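Local coordinates for protein CurD (Moorea producens 3L, PDB 5KP7) that probably acts as a hydroxymethylglutaryl-CoA synthase-like condensing enzyme of the thiolase superfamily, and binds 4'-phosphopantetheine in its pocket, at residues Ser69-Glu73 against Thr409-Gln413; Ser34-Ala39 against Tyr78-Ala82; Tyr314-Val318 against Leu380-Tyr384; Lys113-Thr117 against Arg130-Leu134. The protein carries 3 engineered substitutions. All coordinates share one frame; numbering follows the deposited sequence. Where two conformers were deposited one is given.

Contact 1 of 4, residues Ser69-Glu73 against Thr409-Gln413; sequences SLPYE and TLDYQ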
loop_
_atom_site.group_PDB
_atom_site.type_symbol
_atom_site.label_atom_id
_atom_site.label_comp_id
_atom_site.label_asym_id
_atom_site.label_seq_id
_atom_site.Cartn_x
_atom_site.Cartn_y
_atom_site.Cartn_z
ATOM N N SER A 69 8.842 12.305 2.691
ATOM C CA SER A 69 8.304 13.688 2.508
ATOM C C SER A 69 9.220 14.702 3.204
ATOM O O SER A 69 9.564 14.521 4.400
ATOM C CB SER A 69 6.956 13.779 3.144
ATOM O OG SER A 69 6.318 15.043 2.960
ATOM N N LEU A 70 9.533 15.797 2.501
ATOM C CA LEU A 70 10.231 16.938 3.120
ATOM C C LEU A 70 9.277 17.739 3.997
ATOM O O LEU A 70 8.070 17.617 3.874
ATOM C CB LEU A 70 10.825 17.836 2.031
ATOM C CG LEU A 70 12.104 17.415 1.307
ATOM C CD1 LEU A 70 13.296 17.629 2.236
ATOM C CD2 LEU A 70 12.089 15.989 0.838
ATOM N N PRO A 71 9.815 18.601 4.893
ATOM C CA PRO A 71 8.920 19.432 5.740
ATOM C C PRO A 71 8.031 20.399 4.956
ATOM O O PRO A 71 6.917 20.705 5.383
ATOM C CB PRO A 71 9.891 20.137 6.704
ATOM C CG PRO A 71 11.059 19.219 6.756
ATOM C CD PRO A 71 11.224 18.652 5.361
ATOM N N TYR A 72 8.479 20.753 3.749
ATOM C CA TYR A 72 7.722 21.603 2.863
ATOM C C TYR A 72 6.901 20.797 1.865
ATOM O O TYR A 72 6.612 21.263 0.755
ATOM C CB TYR A 72 8.654 22.631 2.190
ATOM C CG TYR A 72 9.911 22.059 1.580
ATOM C CD1 TYR A 72 9.875 21.362 0.360
ATOM C CD2 TYR A 72 11.149 22.155 2.235
ATOM C CE1 TYR A 72 11.041 20.842 -0.194
ATOM C CE2 TYR A 72 12.298 21.623 1.680
ATOM C CZ TYR A 72 12.235 20.975 0.475
ATOM O OH TYR A 72 13.398 20.472 -0.062
ATOM N N GLU A 73 6.497 19.582 2.259
ATOM C CA GLU A 73 5.519 18.816 1.516
ATOM C C GLU A 73 4.533 18.244 2.514
ATOM O O GLU A 73 4.851 18.065 3.712
ATOM C CB GLU A 73 6.185 17.672 0.757
ATOM C CG GLU A 73 7.240 18.120 -0.252
ATOM C CD GLU A 73 7.792 16.930 -0.992
ATOM O OE1 GLU A 73 8.649 16.216 -0.395
ATOM O OE2 GLU A 73 7.346 16.675 -2.165
ATOM N N THR A 409 6.568 28.937 8.761
ATOM C CA THR A 409 7.074 29.419 7.474
ATOM C C THR A 409 8.219 28.524 7.083
ATOM O O THR A 409 9.227 28.484 7.782
ATOM C CB THR A 409 7.549 30.873 7.565
ATOM O OG1 THR A 409 8.570 30.960 8.556
ATOM C CG2 THR A 409 6.429 31.761 8.001
ATOM N N LEU A 410 8.077 27.760 6.004
ATOM C CA LEU A 410 9.095 26.759 5.671
ATOM C C LEU A 410 10.380 27.363 5.076
ATOM O O LEU A 410 10.336 28.274 4.247
ATOM C CB LEU A 410 8.550 25.701 4.701
ATOM C CG LEU A 410 7.629 24.596 5.225
ATOM C CD1 LEU A 410 8.326 23.806 6.296
ATOM C CD2 LEU A 410 6.296 25.159 5.720
ATOM N N ASP A 411 11.513 26.818 5.510
ATOM C CA ASP A 411 12.800 27.057 4.876
ATOM C C ASP A 411 13.059 26.037 3.761
ATOM O O ASP A 411 13.411 24.861 4.018
ATOM C CB ASP A 411 13.930 26.995 5.898
ATOM C CG ASP A 411 15.292 27.290 5.294
ATOM O OD1 ASP A 411 15.377 27.707 4.106
ATOM O OD2 ASP A 411 16.313 27.084 6.019
ATOM N N TYR A 412 12.896 26.490 2.536
ATOM C CA TYR A 412 13.150 25.659 1.376
ATOM C C TYR A 412 14.612 25.239 1.242
ATOM O O TYR A 412 14.910 24.242 0.588
ATOM C CB TYR A 412 12.737 26.377 0.077
ATOM C CG TYR A 412 11.263 26.687 -0.115
ATOM C CD1 TYR A 412 10.244 25.976 0.547
ATOM C CD2 TYR A 412 10.881 27.663 -1.023
ATOM C CE1 TYR A 412 8.904 26.252 0.313
ATOM C CE2 TYR A 412 9.545 27.941 -1.250
ATOM C CZ TYR A 412 8.568 27.236 -0.600
ATOM O OH TYR A 412 7.264 27.571 -0.875
ATOM N N GLN A 413 15.512 25.986 1.874
ATOM C CA GLN A 413 16.929 25.678 1.830
ATOM C C GLN A 413 17.396 24.847 3.017
ATOM O O GLN A 413 18.597 24.812 3.314
ATOM C CB GLN A 413 17.720 26.999 1.740
ATOM C CG GLN A 413 17.576 27.688 0.399
ATOM C CD GLN A 413 18.020 26.826 -0.765
ATOM O OE1 GLN A 413 17.246 26.585 -1.684
ATOM N NE2 GLN A 413 19.226 26.364 -0.730
HETATM O O HOH W 1 15.569 21.703 0.933
#

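Contact 2 of 4, residues Ser34-Ala39 against Tyr78-Ala82; sequences SVYGGA and YAVNA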
loop_
_atom_site.group_PDB
_atom_site.type_symbol
_atom_site.label_atom_id
_atom_site.label_comp_id
_atom_site.label_asym_id
_atom_site.label_seq_id
_atom_site.Cartn_x
_atom_site.Cartn_y
_atom_site.Cartn_z
ATOM N N SER A 34 -1.787 8.789 -12.709
ATOM C CA SER A 34 -0.517 9.474 -12.552
ATOM C C SER A 34 -0.022 9.293 -11.121
ATOM O O SER A 34 -0.827 9.099 -10.195
ATOM C CB SER A 34 -0.672 10.933 -12.959
ATOM O OG SER A 34 0.514 11.652 -12.718
ATOM N N VAL A 35 1.300 9.295 -10.958
ATOM C CA VAL A 35 1.946 8.946 -9.676
ATOM C C VAL A 35 2.876 10.083 -9.249
ATOM O O VAL A 35 3.530 10.683 -10.110
ATOM C CB VAL A 35 2.809 7.677 -9.875
ATOM C CG1 VAL A 35 3.706 7.394 -8.665
ATOM C CG2 VAL A 35 1.926 6.493 -10.210
ATOM N N TYR A 36 2.974 10.346 -7.947
ATOM C CA TYR A 36 4.062 11.139 -7.391
ATOM C C TYR A 36 4.709 10.319 -6.294
ATOM O O TYR A 36 4.064 10.045 -5.281
ATOM C CB TYR A 36 3.585 12.484 -6.874
ATOM C CG TYR A 36 4.680 13.319 -6.239
ATOM C CD1 TYR A 36 5.801 13.721 -6.969
ATOM C CD2 TYR A 36 4.620 13.699 -4.912
ATOM C CE1 TYR A 36 6.807 14.483 -6.392
ATOM C CE2 TYR A 36 5.627 14.469 -4.333
ATOM C CZ TYR A 36 6.728 14.854 -5.079
ATOM O OH TYR A 36 7.746 15.641 -4.554
ATOM N N GLY A 37 5.966 9.937 -6.517
ATOM C CA GLY A 37 6.708 9.085 -5.586
ATOM C C GLY A 37 7.709 9.825 -4.726
ATOM O O GLY A 37 8.693 9.230 -4.254
ATOM N N GLY A 38 7.467 11.115 -4.546
ATOM C CA GLY A 38 8.256 11.975 -3.665
ATOM C C GLY A 38 9.437 12.604 -4.353
ATOM O O GLY A 38 9.729 12.320 -5.528
ATOM N N ALA A 39 10.110 13.491 -3.626
ATOM C CA ALA A 39 11.281 14.192 -4.143
ATOM C C ALA A 39 12.607 13.591 -3.657
ATOM O O ALA A 39 13.685 13.912 -4.187
ATOM C CB ALA A 39 11.199 15.657 -3.751
ATOM N N TYR A 78 1.547 16.413 -2.237
ATOM C CA TYR A 78 1.753 15.128 -2.883
ATOM C C TYR A 78 0.601 14.856 -3.869
ATOM O O TYR A 78 0.840 14.425 -5.008
ATOM C CB TYR A 78 1.850 14.012 -1.830
ATOM C CG TYR A 78 3.249 13.612 -1.470
ATOM C CD1 TYR A 78 4.107 14.486 -0.803
ATOM C CD2 TYR A 78 3.741 12.343 -1.789
ATOM C CE1 TYR A 78 5.409 14.096 -0.475
ATOM C CE2 TYR A 78 5.025 11.966 -1.462
ATOM C CZ TYR A 78 5.843 12.814 -0.784
ATOM O OH TYR A 78 7.138 12.382 -0.505
ATOM N N ALA A 79 -0.630 15.062 -3.407
ATOM C CA ALA A 79 -1.814 14.831 -4.222
ATOM C C ALA A 79 -1.857 15.676 -5.479
ATOM O O ALA A 79 -2.171 15.178 -6.573
ATOM C CB ALA A 79 -3.079 15.059 -3.409
ATOM N N VAL A 80 -1.573 16.979 -5.338
ATOM C CA VAL A 80 -1.564 17.871 -6.476
ATOM C C VAL A 80 -0.481 17.459 -7.487
ATOM O O VAL A 80 -0.721 17.460 -8.690
ATOM C CB VAL A 80 -1.440 19.348 -6.031
ATOM C CG1 VAL A 80 -1.193 20.263 -7.237
ATOM C CG2 VAL A 80 -2.680 19.776 -5.242
ATOM N N ASN A 81 0.715 17.114 -7.008
ATOM C CA ASN A 81 1.765 16.655 -7.894
ATOM C C ASN A 81 1.413 15.355 -8.626
ATOM O O ASN A 81 1.800 15.183 -9.804
ATOM C CB ASN A 81 3.083 16.566 -7.134
ATOM C CG ASN A 81 3.632 17.938 -6.782
ATOM O OD1 ASN A 81 3.553 18.864 -7.575
ATOM N ND2 ASN A 81 4.227 18.061 -5.614
ATOM N N ALA A 82 0.659 14.463 -7.962
ATOM C CA ALA A 82 0.197 13.242 -8.615
ATOM C C ALA A 82 -0.855 13.541 -9.692
ATOM O O ALA A 82 -0.831 12.936 -10.781
ATOM C CB ALA A 82 -0.344 12.278 -7.587
HETATM O O HOH W 2 3.478 13.324 -10.994
HETATM O O HOH W 3 9.380 13.796 -0.988
#

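Contact 3 of 4, residues Tyr314-Val318 against Leu380-Tyr384; sequences YCQQV and LADRY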
loop_
_atom_site.group_PDB
_atom_site.type_symbol
_atom_site.label_atom_id
_atom_site.label_comp_id
_atom_site.label_asym_id
_atom_site.label_seq_id
_atom_site.Cartn_x
_atom_site.Cartn_y
_atom_site.Cartn_z
ATOM N N TYR A 314 7.712 -0.943 -8.577
ATOM C CA TYR A 314 7.640 0.441 -8.088
ATOM C C TYR A 314 7.393 0.505 -6.583
ATOM O O TYR A 314 7.894 1.408 -5.914
ATOM C CB TYR A 314 6.578 1.262 -8.804
ATOM C CG TYR A 314 6.816 1.464 -10.275
ATOM C CD1 TYR A 314 8.095 1.397 -10.827
ATOM C CD2 TYR A 314 5.753 1.718 -11.116
ATOM C CE1 TYR A 314 8.290 1.588 -12.189
ATOM C CE2 TYR A 314 5.931 1.910 -12.469
ATOM C CZ TYR A 314 7.204 1.863 -13.000
ATOM O OH TYR A 314 7.432 2.035 -14.361
ATOM N N CYS A 315 6.674 -0.468 -6.051
ATOM C CA CYS A 315 6.434 -0.527 -4.600
ATOM C C CYS A 315 7.748 -0.572 -3.822
ATOM O O CYS A 315 7.872 0.099 -2.785
ATOM C CB CYS A 315 5.531 -1.727 -4.264
ATOM S SG CYS A 315 3.853 -1.539 -4.882
ATOM N N GLN A 316 8.734 -1.305 -4.341
ATOM C CA GLN A 316 10.060 -1.433 -3.709
ATOM C C GLN A 316 10.848 -0.139 -3.668
ATOM O O GLN A 316 11.845 -0.083 -2.955
ATOM C CB GLN A 316 10.952 -2.442 -4.449
ATOM C CG GLN A 316 10.477 -3.848 -4.342
ATOM C CD GLN A 316 11.438 -4.792 -5.070
ATOM O OE1 GLN A 316 11.758 -4.618 -6.268
ATOM N NE2 GLN A 316 11.940 -5.758 -4.348
ATOM N N GLN A 317 10.473 0.823 -4.516
ATOM C CA GLN A 317 11.151 2.101 -4.636
ATOM C C GLN A 317 10.524 3.219 -3.796
ATOM O O GLN A 317 11.123 4.270 -3.620
ATOM C CB GLN A 317 11.175 2.524 -6.108
ATOM C CG GLN A 317 12.039 1.585 -6.937
ATOM C CD GLN A 317 12.053 1.999 -8.387
ATOM O OE1 GLN A 317 12.615 3.044 -8.736
ATOM N NE2 GLN A 317 11.421 1.209 -9.237
ATOM N N VAL A 318 9.321 2.985 -3.290
ATOM C CA VAL A 318 8.607 3.999 -2.507
ATOM C C VAL A 318 8.280 3.551 -1.088
ATOM O O VAL A 318 8.141 4.404 -0.184
ATOM C CB VAL A 318 7.327 4.400 -3.277
ATOM C CG1 VAL A 318 6.556 5.419 -2.554
ATOM C CG2 VAL A 318 7.691 5.000 -4.618
ATOM N N LEU A 380 11.050 8.161 -10.687
ATOM C CA LEU A 380 11.555 7.600 -9.437
ATOM C C LEU A 380 13.074 7.615 -9.401
ATOM O O LEU A 380 13.661 7.927 -8.356
ATOM C CB LEU A 380 11.010 6.194 -9.220
ATOM C CG LEU A 380 9.501 6.092 -9.057
ATOM C CD1 LEU A 380 9.095 4.633 -8.979
ATOM C CD2 LEU A 380 9.019 6.868 -7.827
ATOM N N ALA A 381 13.714 7.350 -10.548
ATOM C CA ALA A 381 15.165 7.352 -10.588
ATOM C C ALA A 381 15.769 8.741 -10.346
ATOM O O ALA A 381 16.927 8.813 -9.938
ATOM C CB ALA A 381 15.683 6.770 -11.914
ATOM N N ASP A 382 15.018 9.817 -10.609
ATOM C CA ASP A 382 15.528 11.185 -10.506
ATOM C C ASP A 382 15.422 11.792 -9.097
ATOM O O ASP A 382 15.882 12.925 -8.885
ATOM C CB ASP A 382 14.829 12.089 -11.548
ATOM C CG ASP A 382 15.533 13.451 -11.746
ATOM O OD1 ASP A 382 16.771 13.507 -11.749
ATOM O OD2 ASP A 382 14.821 14.470 -11.861
ATOM N N ARG A 383 14.877 11.054 -8.120
ATOM C CA ARG A 383 14.755 11.583 -6.763
ATOM C C ARG A 383 16.118 11.708 -6.082
ATOM O O ARG A 383 17.076 10.964 -6.403
ATOM C CB ARG A 383 13.850 10.670 -5.915
ATOM C CG ARG A 383 12.428 10.580 -6.470
ATOM C CD ARG A 383 11.572 9.547 -5.747
ATOM N NE ARG A 383 12.181 8.228 -5.900
ATOM C CZ ARG A 383 11.866 7.152 -5.181
ATOM N NH1 ARG A 383 10.892 7.214 -4.279
ATOM N NH2 ARG A 383 12.560 6.021 -5.364
ATOM N N TYR A 384 16.174 12.605 -5.099
ATOM C CA TYR A 384 17.382 12.801 -4.287
ATOM C C TYR A 384 17.600 11.612 -3.371
ATOM O O TYR A 384 16.675 11.149 -2.723
ATOM C CB TYR A 384 17.235 14.065 -3.448
ATOM C CG TYR A 384 18.492 14.516 -2.743
ATOM C CD1 TYR A 384 18.766 14.086 -1.447
ATOM C CD2 TYR A 384 19.379 15.389 -3.352
ATOM C CE1 TYR A 384 19.902 14.508 -0.780
ATOM C CE2 TYR A 384 20.522 15.815 -2.689
ATOM C CZ TYR A 384 20.774 15.364 -1.403
ATOM O OH TYR A 384 21.918 15.781 -0.718
HETATM O O HOH W 4 14.301 4.606 -7.150
#

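Contact 4 of 4, residues Lys113-Thr117 against Arg130-Leu134; sequences KSMST and RMFEL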
loop_
_atom_site.group_PDB
_atom_site.type_symbol
_atom_site.label_atom_id
_atom_site.label_comp_id
_atom_site.label_asym_id
_atom_site.label_seq_id
_atom_site.Cartn_x
_atom_site.Cartn_y
_atom_site.Cartn_z
ATOM N N LYS A 113 -12.204 19.627 7.552
ATOM C CA LYS A 113 -11.889 20.149 6.215
ATOM C C LYS A 113 -11.248 19.066 5.364
ATOM O O LYS A 113 -10.188 18.548 5.718
ATOM C CB LYS A 113 -10.942 21.315 6.328
ATOM C CG LYS A 113 -10.768 22.084 5.026
ATOM C CD LYS A 113 -9.664 23.152 5.190
ATOM C CE LYS A 113 -9.504 24.054 3.972
ATOM N NZ LYS A 113 -10.492 25.133 3.947
ATOM N N SER A 114 -11.861 18.689 4.247
ATOM C CA SER A 114 -11.254 17.723 3.325
ATOM C C SER A 114 -10.075 18.337 2.571
ATOM O O SER A 114 -10.107 19.527 2.181
ATOM C CB SER A 114 -12.236 17.111 2.319
ATOM O OG SER A 114 -12.726 18.031 1.350
ATOM N N MET A 115 -9.070 17.519 2.295
ATOM C CA MET A 115 -7.945 17.969 1.454
ATOM C C MET A 115 -8.398 18.263 0.028
ATOM O O MET A 115 -7.733 18.995 -0.706
ATOM C CB MET A 115 -6.815 16.930 1.507
ATOM C CG MET A 115 -6.183 16.993 2.848
ATOM S SD MET A 115 -4.718 15.940 3.088
ATOM C CE MET A 115 -5.474 14.316 3.184
ATOM N N SER A 116 -9.557 17.717 -0.353
ATOM C CA SER A 116 -10.107 17.937 -1.675
ATOM C C SER A 116 -10.297 19.425 -2.004
ATOM O O SER A 116 -10.195 19.804 -3.160
ATOM C CB SER A 116 -11.422 17.185 -1.816
ATOM O OG SER A 116 -11.186 15.783 -1.652
ATOM N N THR A 117 -10.615 20.237 -0.999
ATOM C CA THR A 117 -10.802 21.686 -1.220
ATOM C C THR A 117 -9.520 22.381 -1.714
ATOM O O THR A 117 -9.535 23.089 -2.720
ATOM C CB THR A 117 -11.317 22.378 0.059
ATOM O OG1 THR A 117 -10.416 22.161 1.158
ATOM C CG2 THR A 117 -12.665 21.795 0.463
ATOM N N ARG A 130 -18.501 18.036 -6.190
ATOM C CA ARG A 130 -18.573 17.456 -4.856
ATOM C C ARG A 130 -17.161 17.150 -4.372
ATOM O O ARG A 130 -16.372 16.597 -5.143
ATOM C CB ARG A 130 -19.357 16.148 -4.904
ATOM C CG ARG A 130 -20.805 16.269 -5.308
ATOM C CD ARG A 130 -21.476 14.930 -5.105
ATOM N NE ARG A 130 -22.926 14.936 -5.306
ATOM C CZ ARG A 130 -23.607 14.156 -6.161
ATOM N NH1 ARG A 130 -23.004 13.349 -7.029
ATOM N NH2 ARG A 130 -24.927 14.200 -6.161
ATOM N N MET A 131 -16.851 17.466 -3.112
ATOM C CA MET A 131 -15.505 17.317 -2.570
ATOM C C MET A 131 -15.583 16.712 -1.186
ATOM O O MET A 131 -16.336 17.192 -0.340
ATOM C CB MET A 131 -14.835 18.696 -2.486
ATOM C CG MET A 131 -14.473 19.262 -3.829
ATOM S SD MET A 131 -13.686 20.881 -3.723
ATOM C CE MET A 131 -15.122 21.882 -3.345
ATOM N N PHE A 132 -14.836 15.641 -0.952
ATOM C CA PHE A 132 -14.781 15.032 0.371
ATOM C C PHE A 132 -13.562 14.129 0.494
ATOM O O PHE A 132 -12.853 13.882 -0.504
ATOM C CB PHE A 132 -16.106 14.307 0.746
ATOM C CG PHE A 132 -16.560 13.312 -0.249
ATOM C CD1 PHE A 132 -16.149 11.996 -0.149
ATOM C CD2 PHE A 132 -17.414 13.676 -1.267
ATOM C CE1 PHE A 132 -16.566 11.051 -1.088
ATOM C CE2 PHE A 132 -17.844 12.740 -2.207
ATOM C CZ PHE A 132 -17.421 11.425 -2.105
ATOM N N GLU A 133 -13.329 13.656 1.716
ATOM C CA GLU A 133 -12.176 12.810 2.058
ATOM C C GLU A 133 -12.681 11.507 2.672
ATOM O O GLU A 133 -13.605 11.520 3.480
ATOM C CB GLU A 133 -11.269 13.581 3.013
ATOM C CG GLU A 133 -9.923 12.966 3.318
ATOM C CD GLU A 133 -9.041 13.880 4.150
ATOM O OE1 GLU A 133 -8.443 13.348 5.099
ATOM O OE2 GLU A 133 -8.945 15.119 3.874
ATOM N N LEU A 134 -12.023 10.405 2.331
ATOM C CA LEU A 134 -12.471 9.087 2.679
ATOM C C LEU A 134 -11.384 8.361 3.472
ATOM O O LEU A 134 -10.212 8.389 3.058
ATOM C CB LEU A 134 -12.802 8.351 1.380
ATOM C CG LEU A 134 -13.557 7.050 1.540
ATOM C CD1 LEU A 134 -14.359 6.769 0.286
ATOM C CD2 LEU A 134 -12.609 5.897 1.845
HETATM O O HOH W 5 -7.913 16.618 6.044
#

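Contact 1 of 4, residues Ser69-Glu73 against Thr409-Gln413
Tyr72 and Leu410 mark the closest backbone approach, 6.0 Å between their CA atoms, and neither chain is a helix or strand at that point. In this thiolase-like fold the 69-73 loop makes a type I beta turn from Leu70 to Glu73, closed by the bond from Glu73 N to Leu70 O, and it offers Pro71 and Tyr72 to the other loop. Leu410 meets both: its CG packs 3.8 Å from Tyr72 CB, while its CD1 reaches Pro71, lying 3.5 Å from that residue's O. The ring of Tyr72 turns aside from Leu410 because chi1 is 49°, with CG wedged between its own N and carbonyl carbon, and the CD2-CE2 edge then lies along the 411-412 backbone. Tyr412 answers with a T-shaped pair, its edge aimed at the Tyr72 face, the ring centroids 5.8 Å apart and the planes at 76°. Its CD1 comes in near the root of the ring, 4.1 Å from Tyr72 CG. The opposite face of Tyr72 is backed by Leu70 CB. Trp419 of helix 416-422 stacks on Tyr412 and meets Tyr72 edge-to-face, extending the aromatic cluster. Beyond the rings, Asp411 OD1 accepts from Gln413 N in an Asx turn. A single water joins the two loops at their polar ends, accepting from Tyr72 OH at 2.7 Å and donating to Tyr412 O at 2.6 Å.

Contact 2 of 4, residues Ser34-Ala39 against Tyr78-Ala82
Ser34 OG, on strand 29-36, reaches Ala82 O at 2.7 Å, but this bond is doubtful: two conformers were deposited, and CB, 3.0 Å from the same oxygen, makes the angle at OG poor. Val35 O shares a water with Asn81 O and also accepts from Gln379. Tyr36 is the main apolar link. Its ring edge points at the face of Tyr78, centroids 4.8 Å apart and planes at 69°, with CE2 over the centre of that ring. Asn81 CB lies over one face of Tyr36 in a CH-pi contact, 3.9 Å from the centroid, while Gly38 N backs the other face. At Gly38 the backbone passes close to the phenol, CA being 3.4 Å from Tyr78 OH; a beta carbon there would clash. Last, Ala39 N and Tyr78 OH both donate to one water, at 2.8 Å and 2.7 Å. An alanine in place of Tyr78 would probably leave the edge of Tyr36 without its aromatic face and this water without one donor. Helix 75-89 thus packs on the mixed sheet against strand 29-36 and the following loop, Tyr78 and Ala82 also touching strand 195-202, by aromatic packing with a water bridge at either end.

Contact 3 of 4, residues Tyr314-Val318 against Leu380-Tyr384
Arg383, from the loop after helix 376-381, clamps the main chain of the weakly bonded, kinked helical turn 314-318 at Gln317, joining two helical pieces of the thiolase-like fold. The hydrogen bonding is a two-nitrogen, end-on grip on one atom: NH2 of Arg383 lies 2.9 Å and NH1 3.0 Å from Gln317 O. That oxygen sits almost in the guanidinium plane. Because two N-H groups share one acceptor, both bonds are bent, at 149° and 140°; both come from one face of the carbonyl plane. Arg383 is steadied from its own side, for a bend at chi3 (-61°) folds the chain back until NE donates to Leu380 O at 2.9 Å. A water adds a second bridge, donating to Gln317 OE1 and accepting from Arg383 NH2.

The apolar contacts centre on Leu380, whose two methyls diverge. CD1 goes to Tyr314, 3.9 Å from its CD1, and also touches the extended side chain of Gln317; CD2 meets Val318 CG2, likewise at 3.9 Å. Strand 65-67 packs alongside, Ala67 touching both Val318 and Arg383. The guanidinium is covered as well as bonded: Leu380 CD2 stands over the centre of one face, 3.8 Å above its plane.

Contact 4 of 4, residues Lys113-Thr117 against Arg130-Leu134
Glu133, on strand 130-134, crosses to the start of helix 115-123, and its side chain can be traced atom by atom. CB packs 3.7 Å from Ser114 CB, where the two backbones are close. From there the chain runs extended, CG anti to the backbone N (chi1 -171°), which carries the carboxylate past Ser114 to Met115. CD and OE1 lie against the terminal methyl of Met115, OE1 being 3.7 Å from CE, a position the sulfur-side bend of that methionine makes possible. At the tip, OE2 accepts from Met115 N at 2.9 Å, an almost straight bond (161°) directed nearly along the C-O axis. The same oxygen receives a water at 2.8 Å, which also donates to Lys113 O. A carboxylate placed at the first turn of a helix should be favoured by the helix dipole. A glutamine here would probably weaken that charge-dipole attraction, and if its amide nitrogen took the place of OE2, Met115 N would lose its acceptor.

Further along, Ser116 OG donates to Phe132 O at 2.8 Å, coming from above the carbonyl plane, and it also bonds Thr103 OG1 on strand 98-104. Ser116 CB meets Met131 CB at 3.8 Å, while the bent end of Met131 brings SD alongside Ser116 O and Thr117 CA. Within the helix start, Thr117 OG1 and N both bond Ser114 O. Helix 115-123 thus packs against both neighbouring parallel strands it connects, 98-104 and, through this contact, 130-134: a beta-alpha-beta crossover at the edge of the sheet.

How the contacts relate
Contacts 1, 2 and 3 form a connected run. Glu73 of contact 1 probably accepts a hydrogen bond from contact 2, its OE2 being 2.6 Å from Tyr36 OH, and Ser69 CA packs 3.5 Å from Tyr78 OH. The loop 37-39 then reaches contact 3 through two probable bonds, Ala39 O to Tyr384 N and Gly37 O to Arg383 NH1, each 3.0 Å, so that Arg383 serves both contacts. Contact 4 stands apart, its nearest atoms about 6 Å from contact 2, though both reach the same sheet. Towards the ligand, contact 3 comes nearest: the Val318 side chain is about 14 Å from bound 4'-phosphopantetheine and about 8 Å from that of Asn320, which binds it.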